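Local coordinates for dipeptide transport protein DPPA (Bacillus subtilis, PDB 1HI9) that hydrolyses the N-terminal residue of peptides containing D-amino acids, using two zinc ions per subunit within a self-compartmentalizing homodecamer, at residues K2-V7 with E53-D58; F119-F124 with I221-Y226; L136-A141 with K209-P214; N233-T238 with V247-K252. One frame throughout, in Å; residues are numbered along the deposited sequence.

Contact 1. Residues K2-V7 with E53-D58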
# COMPACT_ATOMS: atom_id res chain seq x y z
N LYS A 2 21.85 -4.66 -46.52
CA LYS A 2 20.98 -4.50 -45.35
C LYS A 2 21.17 -5.63 -44.35
O LYS A 2 21.14 -6.81 -44.70
CB LYS A 2 19.51 -4.45 -45.78
CG LYS A 2 19.16 -3.23 -46.61
CD LYS A 2 17.75 -3.32 -47.18
CE LYS A 2 16.68 -3.23 -46.11
NZ LYS A 2 15.33 -3.25 -46.74
N LEU A 3 21.36 -5.26 -43.09
CA LEU A 3 21.54 -6.23 -42.03
C LEU A 3 20.40 -6.10 -41.01
O LEU A 3 20.05 -5.00 -40.59
CB LEU A 3 22.90 -6.02 -41.37
CG LEU A 3 23.42 -6.99 -40.29
CD1 LEU A 3 22.87 -6.58 -38.96
CD2 LEU A 3 23.05 -8.42 -40.63
N TYR A 4 19.82 -7.23 -40.63
CA TYR A 4 18.72 -7.26 -39.67
C TYR A 4 19.23 -7.69 -38.30
O TYR A 4 19.96 -8.68 -38.18
CB TYR A 4 17.64 -8.25 -40.09
CG TYR A 4 16.46 -8.28 -39.15
CD1 TYR A 4 15.46 -7.30 -39.22
CD2 TYR A 4 16.35 -9.27 -38.17
CE1 TYR A 4 14.37 -7.31 -38.35
CE2 TYR A 4 15.26 -9.29 -37.28
CZ TYR A 4 14.28 -8.31 -37.38
OH TYR A 4 13.18 -8.34 -36.54
N MET A 5 18.80 -6.98 -37.26
CA MET A 5 19.21 -7.30 -35.90
C MET A 5 18.03 -7.51 -34.95
O MET A 5 17.12 -6.70 -34.87
CB MET A 5 20.10 -6.19 -35.33
CG MET A 5 21.57 -6.36 -35.63
SD MET A 5 22.59 -5.07 -34.86
CE MET A 5 22.40 -5.46 -33.14
N SER A 6 18.06 -8.63 -34.24
CA SER A 6 17.04 -8.95 -33.26
C SER A 6 17.78 -8.94 -31.94
O SER A 6 18.71 -9.73 -31.75
CB SER A 6 16.45 -10.33 -33.51
OG SER A 6 15.54 -10.68 -32.49
N VAL A 7 17.39 -8.05 -31.04
CA VAL A 7 18.07 -7.96 -29.75
C VAL A 7 17.20 -8.33 -28.55
O VAL A 7 16.20 -7.67 -28.27
CB VAL A 7 18.62 -6.53 -29.51
CG1 VAL A 7 19.57 -6.54 -28.32
CG2 VAL A 7 19.33 -6.02 -30.75
N GLU A 53 22.66 -0.38 -44.31
CA GLU A 53 21.45 -0.29 -43.49
C GLU A 53 21.46 -1.33 -42.38
O GLU A 53 21.85 -2.48 -42.59
CB GLU A 53 20.21 -0.50 -44.36
CG GLU A 53 19.36 0.75 -44.54
CD GLU A 53 18.06 0.48 -45.30
OE1 GLU A 53 18.11 0.14 -46.51
OE2 GLU A 53 16.97 0.61 -44.70
N VAL A 54 21.03 -0.92 -41.19
CA VAL A 54 20.96 -1.82 -40.05
C VAL A 54 19.65 -1.59 -39.32
O VAL A 54 19.46 -0.55 -38.69
CB VAL A 54 22.12 -1.59 -39.07
CG1 VAL A 54 22.03 -2.60 -37.93
CG2 VAL A 54 23.45 -1.71 -39.78
N LEU A 55 18.74 -2.56 -39.44
CA LEU A 55 17.43 -2.49 -38.79
C LEU A 55 17.55 -3.20 -37.46
O LEU A 55 17.89 -4.39 -37.41
CB LEU A 55 16.37 -3.19 -39.65
CG LEU A 55 14.98 -2.56 -39.71
CD1 LEU A 55 13.98 -3.62 -40.12
CD2 LEU A 55 14.61 -1.98 -38.36
N VAL A 56 17.26 -2.48 -36.38
CA VAL A 56 17.35 -3.04 -35.03
C VAL A 56 15.97 -3.20 -34.41
O VAL A 56 15.26 -2.22 -34.17
CB VAL A 56 18.22 -2.15 -34.12
CG1 VAL A 56 18.44 -2.84 -32.77
CG2 VAL A 56 19.55 -1.85 -34.80
N ASN A 57 15.60 -4.46 -34.15
CA ASN A 57 14.30 -4.79 -33.57
C ASN A 57 14.45 -5.22 -32.10
O ASN A 57 15.08 -6.24 -31.80
CB ASN A 57 13.65 -5.93 -34.36
CG ASN A 57 12.25 -6.26 -33.88
OD1 ASN A 57 11.82 -7.41 -33.90
ND2 ASN A 57 11.52 -5.24 -33.45
N ASP A 58 13.87 -4.43 -31.20
CA ASP A 58 13.92 -4.73 -29.77
C ASP A 58 13.04 -5.97 -29.64
O ASP A 58 11.84 -5.91 -29.92
CB ASP A 58 13.31 -3.57 -28.97
CG ASP A 58 13.59 -3.68 -27.49
OD1 ASP A 58 13.48 -4.80 -26.94
OD2 ASP A 58 13.89 -2.64 -26.86

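Contact 2. Residues F119-F124 with I221-Y226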
# COMPACT_ATOMS: atom_id res chain seq x y z
N PHE A 119 7.15 -18.21 -19.64
CA PHE A 119 7.59 -19.18 -18.64
C PHE A 119 6.88 -20.51 -18.80
O PHE A 119 7.42 -21.56 -18.48
CB PHE A 119 7.34 -18.63 -17.23
CG PHE A 119 8.19 -17.44 -16.87
CD1 PHE A 119 7.62 -16.32 -16.24
CD2 PHE A 119 9.55 -17.43 -17.15
CE1 PHE A 119 8.40 -15.21 -15.90
CE2 PHE A 119 10.35 -16.33 -16.82
CZ PHE A 119 9.77 -15.22 -16.19
N GLY A 120 5.65 -20.45 -19.31
CA GLY A 120 4.86 -21.65 -19.48
C GLY A 120 5.25 -22.70 -20.51
O GLY A 120 4.74 -23.82 -20.46
N VAL A 121 6.12 -22.38 -21.46
CA VAL A 121 6.46 -23.39 -22.45
C VAL A 121 7.69 -24.19 -22.08
O VAL A 121 8.67 -23.66 -21.53
CB VAL A 121 6.68 -22.80 -23.86
CG1 VAL A 121 5.60 -21.80 -24.21
CG2 VAL A 121 8.06 -22.19 -23.96
N ARG A 122 7.63 -25.49 -22.35
CA ARG A 122 8.77 -26.36 -22.08
C ARG A 122 9.55 -26.60 -23.35
O ARG A 122 10.77 -26.63 -23.32
CB ARG A 122 8.31 -27.68 -21.48
CG ARG A 122 8.23 -27.66 -19.97
CD ARG A 122 7.78 -28.99 -19.46
NE ARG A 122 8.64 -30.09 -19.89
CZ ARG A 122 9.81 -30.40 -19.32
NH1 ARG A 122 10.26 -29.69 -18.30
NH2 ARG A 122 10.50 -31.44 -19.76
N HIS A 123 8.83 -26.78 -24.46
CA HIS A 123 9.47 -27.01 -25.75
C HIS A 123 8.62 -26.51 -26.92
O HIS A 123 7.39 -26.51 -26.87
CB HIS A 123 9.72 -28.51 -26.00
CG HIS A 123 10.74 -29.12 -25.09
ND1 HIS A 123 10.41 -30.03 -24.11
CD2 HIS A 123 12.08 -28.94 -25.00
CE1 HIS A 123 11.50 -30.38 -23.45
NE2 HIS A 123 12.53 -29.73 -23.97
N PHE A 124 9.31 -26.08 -27.97
CA PHE A 124 8.69 -25.64 -29.21
C PHE A 124 9.14 -26.70 -30.22
O PHE A 124 10.28 -27.18 -30.15
CB PHE A 124 9.24 -24.28 -29.65
CG PHE A 124 8.52 -23.10 -29.06
CD1 PHE A 124 9.15 -21.85 -28.99
CD2 PHE A 124 7.22 -23.22 -28.59
CE1 PHE A 124 8.50 -20.75 -28.46
CE2 PHE A 124 6.56 -22.12 -28.07
CZ PHE A 124 7.19 -20.88 -28.00
N ILE A 221 3.72 -27.33 -29.26
CA ILE A 221 4.13 -26.60 -28.08
C ILE A 221 3.82 -27.44 -26.86
O ILE A 221 2.67 -27.81 -26.64
CB ILE A 221 3.39 -25.26 -27.92
CG1 ILE A 221 3.54 -24.44 -29.20
CG2 ILE A 221 3.95 -24.49 -26.72
CD1 ILE A 221 2.79 -23.15 -29.18
N GLU A 222 4.84 -27.77 -26.09
CA GLU A 222 4.64 -28.53 -24.88
C GLU A 222 4.65 -27.52 -23.74
O GLU A 222 5.64 -26.81 -23.55
CB GLU A 222 5.76 -29.54 -24.69
CG GLU A 222 5.53 -30.47 -23.52
CD GLU A 222 6.69 -31.43 -23.30
OE1 GLU A 222 7.07 -32.15 -24.26
OE2 GLU A 222 7.22 -31.47 -22.18
N PHE A 223 3.55 -27.44 -22.99
CA PHE A 223 3.45 -26.51 -21.88
C PHE A 223 3.79 -27.17 -20.55
O PHE A 223 3.81 -28.40 -20.44
CB PHE A 223 2.03 -25.92 -21.82
CG PHE A 223 1.67 -25.12 -23.04
CD1 PHE A 223 0.97 -25.70 -24.09
CD2 PHE A 223 2.05 -23.78 -23.14
CE1 PHE A 223 0.66 -24.96 -25.24
CE2 PHE A 223 1.75 -23.02 -24.29
CZ PHE A 223 1.05 -23.62 -25.35
N ALA A 224 4.06 -26.35 -19.54
CA ALA A 224 4.42 -26.87 -18.22
C ALA A 224 3.29 -27.65 -17.55
O ALA A 224 3.55 -28.69 -16.95
CB ALA A 224 4.87 -25.72 -17.33
N ASN A 225 2.06 -27.14 -17.66
CA ASN A 225 0.91 -27.82 -17.05
C ASN A 225 -0.25 -27.97 -18.03
O ASN A 225 -0.26 -27.36 -19.10
CB ASN A 225 0.43 -27.10 -15.77
CG ASN A 225 -0.08 -25.69 -16.04
OD1 ASN A 225 0.53 -24.70 -15.62
ND2 ASN A 225 -1.20 -25.61 -16.73
N TYR A 226 -1.23 -28.79 -17.67
CA TYR A 226 -2.37 -29.02 -18.55
C TYR A 226 -3.27 -27.79 -18.74
O TYR A 226 -3.90 -27.62 -19.79
CB TYR A 226 -3.19 -30.19 -18.02
CG TYR A 226 -4.08 -30.82 -19.06
CD1 TYR A 226 -3.57 -31.72 -20.01
CD2 TYR A 226 -5.44 -30.50 -19.11
CE1 TYR A 226 -4.40 -32.28 -20.99
CE2 TYR A 226 -6.27 -31.06 -20.08
CZ TYR A 226 -5.75 -31.94 -21.01
OH TYR A 226 -6.59 -32.46 -21.95

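Contact 3. Residues L136-A141 with K209-P214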
# COMPACT_ATOMS: atom_id res chain seq x y z
N LEU A 136 12.98 -20.82 -33.82
CA LEU A 136 11.82 -20.27 -34.50
C LEU A 136 12.18 -19.03 -35.31
O LEU A 136 11.75 -18.88 -36.45
CB LEU A 136 10.71 -19.91 -33.50
CG LEU A 136 9.86 -21.05 -32.93
CD1 LEU A 136 8.77 -20.45 -32.03
CD2 LEU A 136 9.23 -21.86 -34.06
N ASN A 137 12.97 -18.13 -34.72
CA ASN A 137 13.34 -16.91 -35.43
C ASN A 137 14.23 -17.23 -36.64
O ASN A 137 14.13 -16.57 -37.69
CB ASN A 137 14.03 -15.91 -34.50
CG ASN A 137 13.16 -15.51 -33.31
OD1 ASN A 137 11.93 -15.68 -33.33
ND2 ASN A 137 13.78 -14.97 -32.28
N ALA A 138 15.07 -18.26 -36.52
CA ALA A 138 15.94 -18.65 -37.61
C ALA A 138 15.08 -19.18 -38.75
O ALA A 138 15.32 -18.88 -39.92
CB ALA A 138 16.94 -19.70 -37.14
N TYR A 139 14.06 -19.97 -38.40
CA TYR A 139 13.16 -20.53 -39.40
C TYR A 139 12.40 -19.44 -40.14
O TYR A 139 12.17 -19.55 -41.34
CB TYR A 139 12.18 -21.51 -38.76
CG TYR A 139 12.70 -22.93 -38.66
CD1 TYR A 139 12.50 -23.68 -37.51
CD2 TYR A 139 13.37 -23.52 -39.73
CE1 TYR A 139 12.97 -24.99 -37.42
CE2 TYR A 139 13.85 -24.83 -39.65
CZ TYR A 139 13.64 -25.56 -38.48
OH TYR A 139 14.10 -26.85 -38.39
N VAL A 140 11.98 -18.39 -39.42
CA VAL A 140 11.26 -17.31 -40.09
C VAL A 140 12.24 -16.59 -41.01
O VAL A 140 11.87 -16.14 -42.08
CB VAL A 140 10.66 -16.30 -39.08
CG1 VAL A 140 10.06 -15.12 -39.83
CG2 VAL A 140 9.60 -16.99 -38.23
N ALA A 141 13.49 -16.49 -40.59
CA ALA A 141 14.50 -15.86 -41.41
C ALA A 141 14.67 -16.71 -42.67
O ALA A 141 14.83 -16.19 -43.77
CB ALA A 141 15.82 -15.78 -40.65
N LYS A 209 24.05 -20.73 -44.68
CA LYS A 209 22.84 -20.84 -45.47
C LYS A 209 21.58 -20.64 -44.64
O LYS A 209 21.57 -20.91 -43.44
CB LYS A 209 22.77 -22.20 -46.16
CG LYS A 209 23.67 -22.34 -47.38
CD LYS A 209 23.32 -23.61 -48.14
CE LYS A 209 24.06 -23.69 -49.47
NZ LYS A 209 23.60 -24.85 -50.32
N PRO A 210 20.51 -20.15 -45.27
CA PRO A 210 19.24 -19.91 -44.59
C PRO A 210 18.67 -21.21 -44.03
O PRO A 210 18.79 -22.26 -44.65
CB PRO A 210 18.36 -19.32 -45.69
CG PRO A 210 19.34 -18.62 -46.58
CD PRO A 210 20.47 -19.63 -46.65
N LEU A 211 18.07 -21.13 -42.85
CA LEU A 211 17.48 -22.30 -42.23
C LEU A 211 16.09 -22.50 -42.84
O LEU A 211 15.08 -22.09 -42.26
CB LEU A 211 17.35 -22.09 -40.72
CG LEU A 211 17.63 -23.29 -39.81
CD1 LEU A 211 16.99 -23.03 -38.45
CD2 LEU A 211 17.07 -24.56 -40.41
N THR A 212 16.05 -23.11 -44.02
CA THR A 212 14.80 -23.33 -44.72
C THR A 212 13.81 -24.16 -43.91
O THR A 212 14.13 -25.27 -43.46
CB THR A 212 15.05 -24.01 -46.08
OG1 THR A 212 16.00 -23.23 -46.82
CG2 THR A 212 13.75 -24.12 -46.87
N PRO A 213 12.60 -23.63 -43.70
CA PRO A 213 11.57 -24.34 -42.95
C PRO A 213 10.69 -25.17 -43.87
O PRO A 213 10.63 -24.93 -45.07
CB PRO A 213 10.79 -23.20 -42.31
CG PRO A 213 10.77 -22.20 -43.42
CD PRO A 213 12.21 -22.23 -43.92
N PRO A 214 9.99 -26.17 -43.31
CA PRO A 214 9.10 -27.02 -44.10
C PRO A 214 8.02 -26.17 -44.77
O PRO A 214 7.72 -25.07 -44.31
CB PRO A 214 8.50 -27.96 -43.06
CG PRO A 214 9.58 -28.05 -42.02
CD PRO A 214 10.06 -26.62 -41.91

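Contact 4. Residues N233-T238 with V247-K252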
# COMPACT_ATOMS: atom_id res chain seq x y z
N ASN A 233 -5.41 -24.71 -26.57
CA ASN A 233 -6.28 -25.58 -27.34
C ASN A 233 -7.63 -24.95 -27.66
O ASN A 233 -8.50 -25.56 -28.28
CB ASN A 233 -6.47 -26.91 -26.58
CG ASN A 233 -7.16 -27.95 -27.42
OD1 ASN A 233 -6.90 -28.08 -28.62
ND2 ASN A 233 -8.04 -28.73 -26.79
N LEU A 234 -7.81 -23.70 -27.24
CA LEU A 234 -9.03 -22.96 -27.51
C LEU A 234 -8.95 -22.39 -28.93
O LEU A 234 -9.97 -22.18 -29.58
CB LEU A 234 -9.17 -21.81 -26.52
CG LEU A 234 -10.32 -21.80 -25.51
CD1 LEU A 234 -10.60 -23.19 -24.98
CD2 LEU A 234 -9.94 -20.85 -24.39
N MET A 235 -7.74 -22.15 -29.40
CA MET A 235 -7.55 -21.60 -30.74
C MET A 235 -7.96 -22.59 -31.81
O MET A 235 -7.56 -23.76 -31.79
CB MET A 235 -6.09 -21.20 -30.95
CG MET A 235 -5.88 -20.37 -32.19
SD MET A 235 -4.16 -19.89 -32.42
CE MET A 235 -3.55 -21.30 -33.38
N PRO A 236 -8.77 -22.14 -32.78
CA PRO A 236 -9.22 -23.02 -33.86
C PRO A 236 -8.03 -23.64 -34.60
O PRO A 236 -7.02 -22.99 -34.81
CB PRO A 236 -10.02 -22.09 -34.77
CG PRO A 236 -10.55 -21.06 -33.81
CD PRO A 236 -9.34 -20.79 -32.95
N GLY A 237 -8.17 -24.91 -34.98
CA GLY A 237 -7.10 -25.58 -35.69
C GLY A 237 -6.07 -26.26 -34.80
O GLY A 237 -5.09 -26.81 -35.31
N THR A 238 -6.29 -26.24 -33.49
CA THR A 238 -5.36 -26.86 -32.55
C THR A 238 -5.92 -28.16 -31.99
O THR A 238 -7.12 -28.42 -32.07
CB THR A 238 -5.06 -25.95 -31.33
OG1 THR A 238 -6.26 -25.74 -30.57
CG2 THR A 238 -4.49 -24.62 -31.79
N VAL A 247 0.24 -29.20 -27.44
CA VAL A 247 -0.82 -28.79 -28.35
C VAL A 247 -0.20 -28.62 -29.73
O VAL A 247 0.87 -28.03 -29.86
CB VAL A 247 -1.47 -27.47 -27.90
CG1 VAL A 247 -2.63 -27.12 -28.82
CG2 VAL A 247 -1.93 -27.59 -26.45
N GLN A 248 -0.86 -29.15 -30.75
CA GLN A 248 -0.33 -29.06 -32.11
C GLN A 248 -1.19 -28.20 -33.02
O GLN A 248 -2.40 -28.07 -32.84
CB GLN A 248 -0.17 -30.45 -32.71
CG GLN A 248 0.61 -31.42 -31.85
CD GLN A 248 0.99 -32.68 -32.60
OE1 GLN A 248 0.16 -33.28 -33.28
NE2 GLN A 248 2.26 -33.08 -32.48
N PHE A 249 -0.54 -27.62 -34.02
CA PHE A 249 -1.22 -26.78 -34.98
C PHE A 249 -0.59 -26.93 -36.37
O PHE A 249 0.59 -26.62 -36.55
CB PHE A 249 -1.12 -25.31 -34.54
CG PHE A 249 -1.68 -24.34 -35.54
CD1 PHE A 249 -3.06 -24.17 -35.66
CD2 PHE A 249 -0.83 -23.64 -36.40
CE1 PHE A 249 -3.58 -23.32 -36.63
CE2 PHE A 249 -1.35 -22.80 -37.37
CZ PHE A 249 -2.73 -22.64 -37.49
N GLN A 250 -1.37 -27.41 -37.33
CA GLN A 250 -0.89 -27.58 -38.70
C GLN A 250 -1.02 -26.22 -39.37
O GLN A 250 -2.12 -25.68 -39.50
CB GLN A 250 -1.74 -28.63 -39.44
CG GLN A 250 -1.49 -28.70 -40.94
CD GLN A 250 -0.08 -29.14 -41.30
OE1 GLN A 250 0.29 -30.30 -41.16
NE2 GLN A 250 0.73 -28.19 -41.77
N ALA A 251 0.11 -25.65 -39.77
CA ALA A 251 0.14 -24.33 -40.40
C ALA A 251 0.31 -24.42 -41.91
O ALA A 251 0.75 -25.44 -42.44
CB ALA A 251 1.28 -23.51 -39.81
N LYS A 252 -0.06 -23.34 -42.60
CA LYS A 252 0.05 -23.27 -44.06
C LYS A 252 1.49 -22.97 -44.47
O LYS A 252 1.94 -23.39 -45.53
CB LYS A 252 -0.86 -22.18 -44.61
CG LYS A 252 -2.33 -22.36 -44.26
CD LYS A 252 -3.22 -21.35 -45.01
CE LYS A 252 -2.89 -19.89 -44.66
NZ LYS A 252 -1.54 -19.43 -45.14
O HOH W 1 -4.27 -26.80 -37.70

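Contact 1. Residues K2-V7 with E53-D58
Paired in register from Lys2 with Glu53 to Val7 with Asp58, two parallel strands run 4.7 Å apart at their axes and diverge in direction by 16°. Five backbone hydrogen bonds join them: Leu3 and Met5 each use both N and O, and Val7 N ends the ladder on Asn57 O at 3.0 Å, almost straight. Tyr4 and Ser6 turn their backbone groups to strand 97-103 instead. Lys2 and Glu53 lie alongside each other, Lys2 CG 3.5 Å from Glu53 OE1. A bend at chi3 (68°) places Lys2 CE near the carboxylate, but Lys2 NZ remains 4.4 Å from Glu53 OE1, beyond a salt bridge, and is hydrogen-bonded to Thr94 OG1 while facing Phe95 in a cation-pi contact. Farther along this face, Tyr4 has CG anti to its backbone N (chi1 -178°), and its ring edge meets Leu55 CD1, 4.1 Å from Tyr4 CD1. Its hydroxyl is hydrogen-bonded to Glu89 O. The face of Leu3, Met5 and Val7 is mostly apolar: Met5 SD rests 4.0 Å from Val54 CG1, and Val7 CG2 lies 3.9 Å from Val56 CG1. Helix 28-48 covers it through Met35, Ile43 and Phe47, making strand, helix and strand a beta-alpha-beta crossover. Polar ends on one face thus find partners outside the pair, while the buried other face ends beside the metal site: zinc ligand Asp8 directly follows Val7, and His60 comes two residues after Asp58.

Contact 2. Residues F119-F124 with I221-Y226
A classic beta bulge sets Arg122 and His123 together against the single residue Glu222 and shifts the antiparallel register by one. Glu222 O takes the two bulge amides, Arg122 N at 2.7 Å and, weakly, His123 N at 3.3 Å, while Glu222 N donates to His123 O at 2.9 Å. Two residues before Arg122, Gly120 O accepts Ala224 N at 2.8 Å and also meets Phe223 CA. Beside the bulge the Glu222 chain is extended, with CG anti to the backbone N (chi1 -174°), and lies alongside Arg122. The bend at chi3 of Arg122 places NE so that it donates to Glu222 OE2 at 3.0 Å, a salt bridge lying in the guanidinium plane, with carboxylate and guanidinium planes only 24° apart. Arg122 NH1 has a weak hydrogen bond to Ala224 O of the second subunit, so the pair borders a subunit interface. His123 ND1 fares differently: it stays 4.0 Å from Glu222 OE1 and has no partner in the model, although the contact buries it. On the other side of the backbone, Ile221 CG2 meets the edge of the Phe124 ring, 3.8 Å from Phe124 CE2, and also touches Val121 CG1. Helix 254-268 covers these apolar groups through Met261, Met264 and Thr265. In the antiparallel sheet, strand 121-126 lies between 129-131 and 218-223, and Ile221 and Phe223 pair onward with the chain at Val247 and Thr245.

Contact 3. Residues L136-A141 with K209-P214
Leu211, the centre of an inverse gamma turn in the loop between helix 187-203 and strand 218-223, presses against Ala138 and Tyr139 of helix 133-143. No hydrogen bond spans the two segments; side-chain shape carries the contact. Leu211 has chi1 at -142°, away from any staggered position, and with CG so placed its two methyls divide the work. CD1 lies over one face of the Tyr139 ring, 4.0 Å from the centroid and 20° off the normal, a CH-pi contact, and it also touches Ala138 CB at 3.6 Å. CD2 approaches the ring at Tyr139 CE2, only 3.3 Å away, a tight packing distance. The CD2-CE2 side of the Tyr139 ring faces the loop backbone. There, Leu211 O stands 3.4 Å from Tyr139 CD2, and Thr212 O lies at the ring edge, 3.8 Å from Tyr139 CE2. Elsewhere Tyr139 packs on Ile126, Val131 and Met254, joining the helix to the antiparallel sheet and to helix 254-268, while Leu211 reaches Leu164. The helix starts at the zinc ligand Glu133, but the side chain of Ala138 is already about 13 Å from a bound zinc ion. Pro213 and Tyr139 run past one another pointing opposite ways: Pro213 CB is 3.7 Å from Tyr139 CD2, while Pro213 CG rests 3.6 Å from the backbone oxygen Tyr139 O.

Contact 4. Residues N233-T238 with V247-K252
The type II turn from Met235 to Thr238 leans on the ring of Phe249 in the neighbouring strand. Met235 comes across the ring at about a right angle: the bend at chi3 (89°) places CE over one face, 4.0 Å from the Phe249 centroid and displaced toward the rim, a CH-pi contact. Pro236 O lies at the ring edge, and Gly237 O comes within 3.3 Å of Phe249 CD1. Gly237 holds the third turn position with phi at 88°, a backbone setting that suits glycine, and a CB there would point toward the strand, only 3.1 Å from Phe249 CE1. Within the turn, Met235 O accepts twice from Thr238, through the backbone N at 3.3 Å and through OG1 at 2.7 Å, the hydroxyl bond lying in the carbonyl plane. The turn leads into strand 238-240, outermost in the antiparallel sheet within this chain; the chain then turns back in a hairpin to strand 246-250. At this entry Thr238 CB packs 3.7 Å from Val247 CG1, and Thr238 CA makes a CA-H...O contact of 3.2 Å with Gln248 O. A water accepts from Gln250 N at 3.0 Å. Met264 of helix 254-268 touches both Met235 and Phe249, and Pro236 of the third subunit packs on the same two side chains.

Overall arrangement
Along the chain contact 1 comes first, contact 3 is nested inside the loop closed by contact 2, and contact 4 follows. Contact 1 lies in the mixed, mostly parallel sheet, whereas contacts 2 and 4 belong to the antiparallel sheet, where strands 218-223 and 246-250 are neighbours; their centres are 15 Å apart, against 29 Å between contacts 1 and 2, which lie on opposite sides of the chain centre. Contact 3 stands between, its centre 17 Å from that of contact 1, with Leu136 CD1 3.4 Å from Phe124 CD1 of contact 2. Helix 254-268 touches contacts 2, 3 and 4; contacts 2 and 4 also reach other subunits of the decamer, while contact 1 leads toward the zinc site.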